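Local coordinates for protein glucosamine 6-phosphate N-acetyltransferase (Arabidopsis thaliana, PDB 3T90) that transfers an acetyl group from acetyl-CoA to glucosamine 6-phosphate, a step in the biosynthesis of UDP-N-acetylglucosamine, which supplies sugar for glycosylation, at residues A[63-68]-A[98-103]; A[7-12]-A[105-110]. All coordinates share one frame; numbering follows the deposited sequence.

Interaction 1: A[63-68]-A[98-103]; sequences KIAATG and KQLGKK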
loop_
_atom_site.group_PDB
_atom_site.type_symbol
_atom_site.label_atom_id
_atom_site.label_comp_id
_atom_site.label_asym_id
_atom_site.label_seq_id
_atom_site.Cartn_x
_atom_site.Cartn_y
_atom_site.Cartn_z
ATOM N N LYS A 63 -15.219 -1.056 24.333
ATOM C CA LYS A 63 -15.208 -1.526 22.935
ATOM C C LYS A 63 -14.328 -0.572 22.129
ATOM O O LYS A 63 -14.136 0.612 22.473
ATOM C CB LYS A 63 -16.611 -1.552 22.334
ATOM C CG LYS A 63 -17.629 -2.528 23.006
ATOM C CD LYS A 63 -17.306 -3.986 22.738
ATOM C CE LYS A 63 -17.944 -4.925 23.811
ATOM N NZ LYS A 63 -17.307 -6.285 23.703
ATOM N N ILE A 64 -13.823 -1.087 21.027
ATOM C CA ILE A 64 -13.069 -0.241 20.113
ATOM C C ILE A 64 -14.055 0.667 19.349
ATOM O O ILE A 64 -15.030 0.201 18.733
ATOM C CB ILE A 64 -12.284 -1.118 19.117
ATOM C CG1 ILE A 64 -11.415 -2.156 19.868
ATOM C CG2 ILE A 64 -11.442 -0.240 18.128
ATOM C CD1 ILE A 64 -10.448 -1.550 20.856
ATOM N N ALA A 65 -13.779 1.941 19.409
ATOM C CA ALA A 65 -14.585 2.972 18.774
ATOM C C ALA A 65 -14.083 3.456 17.396
ATOM O O ALA A 65 -14.812 3.971 16.599
ATOM C CB ALA A 65 -14.631 4.209 19.741
ATOM N N ALA A 66 -12.794 3.353 17.176
ATOM C CA ALA A 66 -12.194 3.736 15.886
ATOM C C ALA A 66 -10.902 3.006 15.683
ATOM O O ALA A 66 -10.278 2.496 16.633
ATOM C CB ALA A 66 -11.929 5.295 15.882
ATOM N N THR A 67 -10.486 2.859 14.429
ATOM C CA THR A 67 -9.273 2.147 14.075
ATOM C C THR A 67 -8.737 2.651 12.730
ATOM O O THR A 67 -9.478 3.223 11.917
ATOM C CB THR A 67 -9.497 0.632 14.023
ATOM O OG1 THR A 67 -8.220 -0.025 13.856
ATOM C CG2 THR A 67 -10.455 0.179 12.923
ATOM N N GLY A 68 -7.433 2.398 12.526
ATOM C CA GLY A 68 -6.811 2.675 11.223
ATOM C C GLY A 68 -5.451 2.059 11.291
ATOM O O GLY A 68 -4.839 1.897 12.340
ATOM N N LYS A 98 -17.189 12.907 16.831
ATOM C CA LYS A 98 -16.339 13.030 18.040
ATOM C C LYS A 98 -14.819 13.203 17.742
ATOM O O LYS A 98 -13.963 13.092 18.633
ATOM C CB LYS A 98 -16.676 11.882 18.972
ATOM C CG LYS A 98 -18.202 11.901 19.393
ATOM C CD LYS A 98 -18.456 11.394 20.840
ATOM C CE LYS A 98 -17.560 12.109 21.872
ATOM N NZ LYS A 98 -18.078 13.326 22.615
ATOM N N GLN A 99 -14.562 13.468 16.460
ATOM C CA GLN A 99 -13.257 13.737 15.956
ATOM C C GLN A 99 -12.269 12.565 16.136
ATOM O O GLN A 99 -11.041 12.718 16.170
ATOM C CB GLN A 99 -12.755 15.049 16.536
ATOM C CG GLN A 99 -13.638 16.277 16.131
ATOM C CD GLN A 99 -15.059 16.247 16.684
ATOM O OE1 GLN A 99 -15.269 15.863 17.835
ATOM N NE2 GLN A 99 -16.034 16.709 15.881
ATOM N N LEU A 100 -12.814 11.354 16.178
ATOM C CA LEU A 100 -11.953 10.194 16.344
ATOM C C LEU A 100 -11.173 9.835 15.077
ATOM O O LEU A 100 -10.021 9.392 15.153
ATOM C CB LEU A 100 -12.790 8.996 16.822
ATOM C CG LEU A 100 -13.534 9.158 18.171
ATOM C CD1 LEU A 100 -14.111 7.796 18.491
ATOM C CD2 LEU A 100 -12.561 9.628 19.332
ATOM N N GLY A 101 -11.807 10.000 13.910
ATOM C CA GLY A 101 -11.051 9.620 12.736
ATOM C C GLY A 101 -9.858 10.497 12.485
ATOM O O GLY A 101 -8.795 9.994 12.131
ATOM N N LYS A 102 -9.967 11.811 12.812
ATOM C CA LYS A 102 -8.792 12.690 12.675
ATOM C C LYS A 102 -7.674 12.216 13.618
ATOM O O LYS A 102 -6.473 12.255 13.289
ATOM C CB LYS A 102 -9.190 14.143 12.957
ATOM C CG LYS A 102 -8.002 15.150 12.926
ATOM C CD LYS A 102 -8.588 16.577 12.692
ATOM C CE LYS A 102 -7.510 17.627 12.462
ATOM N NZ LYS A 102 -6.738 17.939 13.711
ATOM N N LYS A 103 -8.059 11.858 14.850
ATOM C CA LYS A 103 -7.059 11.395 15.823
ATOM C C LYS A 103 -6.312 10.143 15.311
ATOM O O LYS A 103 -5.086 10.000 15.499
ATOM C CB LYS A 103 -7.701 11.140 17.233
ATOM C CG LYS A 103 -8.268 12.374 17.936
ATOM C CD LYS A 103 -8.786 12.014 19.337
ATOM C CE LYS A 103 -9.123 13.293 20.096
ATOM N NZ LYS A 103 -8.138 14.401 19.786
#
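Leu100, in the first turn of helix 100-114, lies against Ala65 and Ala66, two consecutive alanines on strand 63-74. This is a helix-on-sheet contact of the GNAT fold, built over a classic beta bulge. Two apolar approaches define it: Leu100 CD1 stands 3.8 Å from Ala65 CB, and Leu100 CB stands 3.9 Å from Ala66 CB. One leucine thus spans both methyls, its base over Ala66 and a branch end over Ala65. The torsions account for this reach, since CG lies anti to the carbonyl carbon (chi1 -60°) and CD1 continues the chain away from CA (chi2 -172°).

Neighbouring strand residues normally point to opposite faces, yet both alanine CB atoms are directed at the helix. The bulge explains it: Ala65 and Ala66 together face Ile56 and both have backbone hydrogen bonds with it, while Ala65 takes a helix-like psi of -27°. The interface is small, about 111 Å² counting both sides, and the three residues that form it are buried. Farther out, Phe5 and Phe95 each touch both Ala65 and Leu100, and Ile56 also packs on Leu100.

Leu100 follows directly on the N-cap residue Gln99, whose carbonyl O receives a weak hydrogen bond from Lys103 N (3.4 Å). Residues 97-102 probably bind acetyl-CoA, as in related enzymes. A buffer molecule, probably from the crystallisation liquor, lies beside this turn, consistent with a helix start suited to an anionic group: Gly101 N hydrogen-bonds to one of its sulfonate oxygens, O2S.

Interaction 2: A[7-12]-A[105-110]; sequences IRKLEI and VEFLMD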
loop_
_atom_site.group_PDB
_atom_site.type_symbol
_atom_site.label_atom_id
_atom_site.label_comp_id
_atom_site.label_asym_id
_atom_site.label_seq_id
_atom_site.Cartn_x
_atom_site.Cartn_y
_atom_site.Cartn_z
ATOM N N ILE A 7 -6.461 6.417 22.996
ATOM C CA ILE A 7 -5.790 6.048 21.747
ATOM C C ILE A 7 -4.525 5.227 22.040
ATOM O O ILE A 7 -3.767 5.549 22.966
ATOM C CB ILE A 7 -5.505 7.274 20.815
ATOM C CG1 ILE A 7 -4.985 6.815 19.478
ATOM C CG2 ILE A 7 -4.505 8.230 21.440
ATOM C CD1 ILE A 7 -5.078 7.907 18.421
ATOM N N ARG A 8 -4.293 4.151 21.277
ATOM C CA ARG A 8 -3.158 3.220 21.508
ATOM C C ARG A 8 -2.995 2.272 20.287
ATOM O O ARG A 8 -3.653 2.473 19.252
ATOM C CB ARG A 8 -3.461 2.367 22.779
ATOM C CG ARG A 8 -4.818 1.626 22.701
ATOM C CD ARG A 8 -4.969 0.668 23.963
ATOM N NE ARG A 8 -6.272 0.102 24.012
ATOM C CZ ARG A 8 -6.543 -1.049 23.361
ATOM N NH1 ARG A 8 -5.626 -1.592 22.525
ATOM N NH2 ARG A 8 -7.766 -1.562 23.491
ATOM N N LYS A 9 -2.101 1.300 20.365
ATOM C CA LYS A 9 -2.034 0.290 19.300
ATOM C C LYS A 9 -2.890 -0.874 19.581
ATOM O O LYS A 9 -3.273 -1.170 20.741
ATOM C CB LYS A 9 -0.580 -0.143 19.142
ATOM C CG LYS A 9 0.325 1.015 18.574
ATOM C CD LYS A 9 1.762 0.572 18.637
ATOM C CE LYS A 9 2.689 1.764 18.387
ATOM N NZ LYS A 9 2.692 2.761 19.521
ATOM N N LEU A 10 -3.271 -1.605 18.528
ATOM C CA LEU A 10 -3.983 -2.861 18.694
ATOM C C LEU A 10 -3.223 -3.835 19.602
ATOM O O LEU A 10 -2.004 -3.999 19.498
ATOM C CB LEU A 10 -4.168 -3.468 17.311
ATOM C CG LEU A 10 -5.007 -4.757 17.217
ATOM C CD1 LEU A 10 -6.560 -4.396 17.441
ATOM C CD2 LEU A 10 -4.741 -5.442 15.901
ATOM N N GLU A 11 -3.977 -4.519 20.496
ATOM C CA GLU A 11 -3.402 -5.524 21.354
ATOM C C GLU A 11 -4.092 -6.854 21.149
ATOM O O GLU A 11 -5.248 -6.904 20.631
ATOM C CB GLU A 11 -3.518 -5.060 22.833
ATOM C CG GLU A 11 -2.734 -3.768 23.112
ATOM C CD GLU A 11 -1.205 -3.972 23.005
ATOM O OE1 GLU A 11 -0.737 -5.034 23.466
ATOM O OE2 GLU A 11 -0.442 -3.157 22.401
ATOM N N ILE A 12 -3.453 -7.937 21.604
ATOM C CA ILE A 12 -4.038 -9.279 21.285
ATOM C C ILE A 12 -5.391 -9.479 21.970
ATOM O O ILE A 12 -6.285 -10.140 21.400
ATOM C CB ILE A 12 -3.009 -10.394 21.546
ATOM C CG1 ILE A 12 -3.391 -11.672 20.702
ATOM C CG2 ILE A 12 -2.871 -10.643 23.013
ATOM C CD1 ILE A 12 -2.195 -12.695 20.432
ATOM N N VAL A 105 -5.962 9.235 12.118
ATOM C CA VAL A 105 -5.114 9.537 10.980
ATOM C C VAL A 105 -3.859 10.266 11.418
ATOM O O VAL A 105 -2.757 10.004 10.899
ATOM C CB VAL A 105 -5.906 10.367 9.950
ATOM C CG1 VAL A 105 -5.022 10.942 8.859
ATOM C CG2 VAL A 105 -7.010 9.516 9.361
ATOM N N GLU A 106 -4.030 11.206 12.369
ATOM C CA GLU A 106 -2.849 11.913 12.819
ATOM C C GLU A 106 -1.875 11.016 13.536
ATOM O O GLU A 106 -0.666 11.184 13.384
ATOM C CB GLU A 106 -3.224 13.077 13.744
ATOM C CG GLU A 106 -3.859 14.219 12.918
ATOM C CD GLU A 106 -4.403 15.324 13.815
ATOM O OE1 GLU A 106 -4.676 15.065 15.002
ATOM O OE2 GLU A 106 -4.575 16.460 13.340
ATOM N N PHE A 107 -2.371 10.054 14.324
ATOM C CA PHE A 107 -1.455 9.106 14.975
ATOM C C PHE A 107 -0.597 8.347 13.925
ATOM O O PHE A 107 0.617 8.173 14.104
ATOM C CB PHE A 107 -2.311 8.156 15.829
ATOM C CG PHE A 107 -1.562 7.090 16.600
ATOM C CD1 PHE A 107 -1.404 7.206 17.980
ATOM C CD2 PHE A 107 -1.146 5.896 15.957
ATOM C CE1 PHE A 107 -0.820 6.173 18.706
ATOM C CE2 PHE A 107 -0.524 4.843 16.691
ATOM C CZ PHE A 107 -0.375 4.939 18.050
ATOM N N LEU A 108 -1.276 7.859 12.859
ATOM C CA LEU A 108 -0.528 7.157 11.847
ATOM C C LEU A 108 0.393 8.062 11.048
ATOM O O LEU A 108 1.486 7.583 10.703
ATOM C CB LEU A 108 -1.557 6.505 10.923
ATOM C CG LEU A 108 -2.551 5.542 11.603
ATOM C CD1 LEU A 108 -3.710 5.143 10.674
ATOM C CD2 LEU A 108 -1.817 4.252 12.017
ATOM N N MET A 109 -0.012 9.300 10.790
ATOM C CA MET A 109 0.917 10.223 10.089
ATOM C C MET A 109 2.107 10.517 10.979
ATOM O O MET A 109 3.261 10.502 10.510
ATOM C CB MET A 109 0.193 11.508 9.795
ATOM C CG MET A 109 -0.822 11.360 8.702
ATOM S SD MET A 109 -1.697 12.982 8.582
ATOM C CE MET A 109 -2.347 12.600 6.993
ATOM N N ASP A 110 1.854 10.683 12.264
ATOM C CA ASP A 110 2.978 10.968 13.186
ATOM C C ASP A 110 3.983 9.804 13.196
ATOM O O ASP A 110 5.203 9.941 13.134
ATOM C CB ASP A 110 2.445 11.155 14.641
ATOM C CG ASP A 110 1.697 12.459 14.868
ATOM O OD1 ASP A 110 1.795 13.404 14.067
ATOM O OD2 ASP A 110 0.960 12.462 15.897
#
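Ile7 and Phe107 slide past each other in opposite directions, the main apolar pair of a helix-on-sheet contact of the GNAT fold at the surface, where Ile7 and Lys9 are exposed. Ile7 CD1 lies 3.8 Å from Phe107 CD1 and equally near Phe107 CB, oblique to the ring. With CG anti to the backbone N (chi1 180°), Phe107 extends its ring away from the helix to the strand.

Lys9 crosses the phenylalanine at about a right angle. Its CG sits at the ring edge, near the plane, 4.0 Å from Phe107 CZ, and a bend at chi4 (70°) brings NZ to 4.0 Å from the same CZ. Cutting Phe107 back to an alanine keeps its CB by Ile7 CD1 but would probably open a gap where the ring lies, leaving Lys9 CG without its aromatic neighbour.

No hydrogen bond joins the segments. Within 7-12, Arg8 NH1 donates to Lys9 O (3.0 Å); Arg8 NH2 forms salt bridges with Asp14 and Glu57.

The axes of strand 7-9 and helix 105-110 pass 10.3 Å apart at 49°, so the helix runs diagonally over strand 5-9, outermost within this chain; Cys54 of adjoining strand 51-58 touches both Ile7 and Phe107.

How the interactions relate
The centres of interactions 1 and 2 are 10 Å apart, and both pack helix 100-114 on the same mixed sheet. Interaction 1 uses the helix start and strand 63-74; interaction 2 uses the middle of the helix and strand 5-9, outermost within this chain, with strand 51-58 between the two strands. Along the chain the order is 7-12, 63-68, 98-103, 105-110, which places interaction 1 within the span that interaction 2 closes. They meet directly: Lys103 O lies 3.6 Å from Ile7 CD1, and Gly68 C lies 3.6 Å from Leu108 CD1. Together they seat on the sheet the helix whose first turn probably binds acetyl-CoA.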